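Local coordinates for alpha-L-rhamnosidase (Aspergillus terreus, PDB 6GSZ), which probably catalyses the hydrolysis of terminal non-reducing alpha-L-rhamnose residues in alpha-L-rhamnosides, at residues 424-429 and 485-490. Numbering follows the deposited sequence.
Sequences SDMERT and YDTAGF. With CA (calcium ion), chain K.
E427 and D486 are joined through their backbones: D486 N donates to E427 O (2.9 Å) in an almost straight bond, N-H...O 172°, and one water links E427 N to D486 O. With R428 and Y485 as its single beta bridge, the pairing ties the loop between strands 417-424 and 430-434 to the turn linking helices 471-484 and 488-503 in the six-hairpin glycosidase domain. D486, just ahead of the turn into helix 488-503, suits its place because a short carboxylate can serve two partners: OD1 accepts from A488 N (3.2 Å), a capping bond, while OD2 binds the calcium ion at 2.3 Å. A water lies between OD2 and E427 OE1; the calcium on D486 and the salt bridge from E427 OE1 to R28 probably ease the repulsion between the two acids. Side-chain packing around Y485 and F490 accompanies the bridge. The aliphatic part of R428 suits an aromatic neighbour: a bend at chi2 (70°) brings CD over one face of the Y485 ring, 3.9 Å from its centroid, a CH-pi contact, and Y485 OH hydrogen-bonds to R451. The unbranched chain of M426 crosses Y485 at about a right angle, its CB 3.8 Å from Y485 CD1, while SD makes an oblique Met-aromatic contact with F490, 4.8 Å from the ring centroid.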
loop_
_atom_site.group_PDB
_atom_site.type_symbol
_atom_site.label_atom_id
_atom_site.label_comp_id
_atom_site.label_asym_id
_atom_site.label_seq_id
_atom_site.Cartn_x
_atom_site.Cartn_y
_atom_site.Cartn_z
ATOM N N SER A 424 3.970 -3.721 -4.007
ATOM C CA SER A 424 3.364 -4.766 -3.189
ATOM C C SER A 424 2.178 -5.382 -3.935
ATOM O O SER A 424 1.271 -4.659 -4.374
ATOM C CB SER A 424 2.940 -4.191 -1.844
ATOM O OG SER A 424 4.090 -3.847 -1.078
ATOM N N ASP A 425 2.178 -6.711 -4.055
ATOM C CA ASP A 425 1.305 -7.398 -5.023
ATOM C C ASP A 425 -0.048 -7.763 -4.392
ATOM O O ASP A 425 -0.365 -8.909 -4.196
ATOM C CB ASP A 425 2.009 -8.608 -5.629
ATOM C CG ASP A 425 1.332 -9.222 -6.841
ATOM O OD1 ASP A 425 0.415 -8.599 -7.398
ATOM O OD2 ASP A 425 1.698 -10.361 -7.165
ATOM N N MET A 426 -0.798 -6.719 -4.055
ATOM C CA MET A 426 -2.108 -6.849 -3.450
ATOM C C MET A 426 -3.132 -7.279 -4.504
ATOM O O MET A 426 -3.013 -6.985 -5.671
ATOM C CB MET A 426 -2.511 -5.493 -2.854
ATOM C CG MET A 426 -1.607 -5.028 -1.696
ATOM S SD MET A 426 -1.946 -3.327 -1.233
ATOM C CE MET A 426 -1.491 -2.466 -2.728
ATOM N N GLU A 427 -4.217 -7.903 -4.029
ATOM C CA GLU A 427 -5.305 -8.294 -4.929
ATOM C C GLU A 427 -6.105 -7.042 -5.317
ATOM O O GLU A 427 -6.551 -6.302 -4.434
ATOM C CB GLU A 427 -6.209 -9.303 -4.242
ATOM C CG GLU A 427 -7.299 -9.820 -5.144
ATOM C CD GLU A 427 -8.152 -10.928 -4.537
ATOM O OE1 GLU A 427 -8.202 -11.057 -3.278
ATOM O OE2 GLU A 427 -8.755 -11.687 -5.339
ATOM N N ARG A 428 -6.236 -6.799 -6.611
ATOM C CA ARG A 428 -7.064 -5.719 -7.115
ATOM C C ARG A 428 -8.546 -5.993 -6.818
ATOM O O ARG A 428 -9.047 -7.103 -7.070
ATOM C CB ARG A 428 -6.879 -5.564 -8.626
ATOM C CG ARG A 428 -7.611 -4.389 -9.246
ATOM C CD ARG A 428 -7.043 -3.036 -8.860
ATOM N NE ARG A 428 -7.900 -1.979 -9.394
ATOM C CZ ARG A 428 -7.917 -1.556 -10.648
ATOM N NH1 ARG A 428 -8.795 -0.619 -11.034
ATOM N NH2 ARG A 428 -7.001 -2.046 -11.494
ATOM N N THR A 429 -9.210 -4.963 -6.277
ATOM C CA THR A 429 -10.613 -5.094 -5.874
ATOM C C THR A 429 -11.521 -4.023 -6.475
ATOM O O THR A 429 -12.740 -4.299 -6.571
ATOM C CB THR A 429 -10.762 -5.093 -4.346
ATOM O OG1 THR A 429 -10.137 -3.945 -3.775
ATOM C CG2 THR A 429 -10.198 -6.344 -3.714
ATOM N N TYR A 485 -7.553 -1.717 -3.811
ATOM C CA TYR A 485 -6.858 -2.977 -3.584
ATOM C C TYR A 485 -7.177 -3.483 -2.181
ATOM O O TYR A 485 -7.521 -2.705 -1.300
ATOM C CB TYR A 485 -5.336 -2.794 -3.661
ATOM C CG TYR A 485 -4.709 -2.696 -5.041
ATOM C CD1 TYR A 485 -4.355 -3.845 -5.740
ATOM C CD2 TYR A 485 -4.482 -1.476 -5.660
ATOM C CE1 TYR A 485 -3.769 -3.773 -6.999
ATOM C CE2 TYR A 485 -3.903 -1.395 -6.914
ATOM C CZ TYR A 485 -3.555 -2.550 -7.596
ATOM O OH TYR A 485 -2.977 -2.492 -8.849
ATOM N N ASP A 486 -7.027 -4.798 -1.983
ATOM C CA ASP A 486 -7.118 -5.415 -0.676
ATOM C C ASP A 486 -5.814 -5.132 0.088
ATOM O O ASP A 486 -4.784 -5.798 -0.097
ATOM C CB ASP A 486 -7.423 -6.900 -0.788
ATOM C CG ASP A 486 -7.625 -7.579 0.559
ATOM O OD1 ASP A 486 -7.147 -7.049 1.595
ATOM O OD2 ASP A 486 -8.392 -8.591 0.562
ATOM N N THR A 487 -5.867 -4.056 0.885
ATOM C CA THR A 487 -4.732 -3.553 1.638
ATOM C C THR A 487 -4.633 -4.111 3.051
ATOM O O THR A 487 -3.761 -3.670 3.808
ATOM C CB THR A 487 -4.894 -2.047 1.802
ATOM O OG1 THR A 487 -6.177 -1.878 2.391
ATOM C CG2 THR A 487 -4.865 -1.316 0.469
ATOM N N ALA A 488 -5.512 -5.062 3.419
ATOM C CA ALA A 488 -5.644 -5.411 4.824
ATOM C C ALA A 488 -4.317 -5.932 5.426
ATOM O O ALA A 488 -3.914 -5.451 6.504
ATOM C CB ALA A 488 -6.785 -6.387 5.006
ATOM N N GLY A 489 -3.725 -6.942 4.792
ATOM C CA GLY A 489 -2.468 -7.492 5.337
ATOM C C GLY A 489 -1.296 -6.519 5.304
ATOM O O GLY A 489 -0.513 -6.425 6.283
ATOM N N PHE A 490 -1.229 -5.762 4.220
ATOM C CA PHE A 490 -0.206 -4.725 4.067
ATOM C C PHE A 490 -0.280 -3.735 5.224
ATOM O O PHE A 490 0.715 -3.382 5.835
ATOM C CB PHE A 490 -0.405 -4.071 2.710
ATOM C CG PHE A 490 0.490 -2.925 2.358
ATOM C CD1 PHE A 490 0.266 -1.668 2.863
ATOM C CD2 PHE A 490 1.592 -3.100 1.534
ATOM C CE1 PHE A 490 1.051 -0.578 2.514
ATOM C CE2 PHE A 490 2.354 -2.004 1.169
ATOM C CZ PHE A 490 2.120 -0.752 1.678
HETATM CA CA CA K . -9.583 -10.157 1.693
HETATM O O HOH W 1 -4.151 -8.370 -1.166
HETATM O O HOH W 2 -9.498 -9.352 -1.924
HETATM O O HOH W 3 -10.312 -4.255 -0.909
HETATM O O HOH W 4 -8.352 -9.138 3.276
HETATM O O HOH W 5 -11.365 -8.667 0.828
HETATM O O HOH W 6 -11.099 -11.629 0.521
#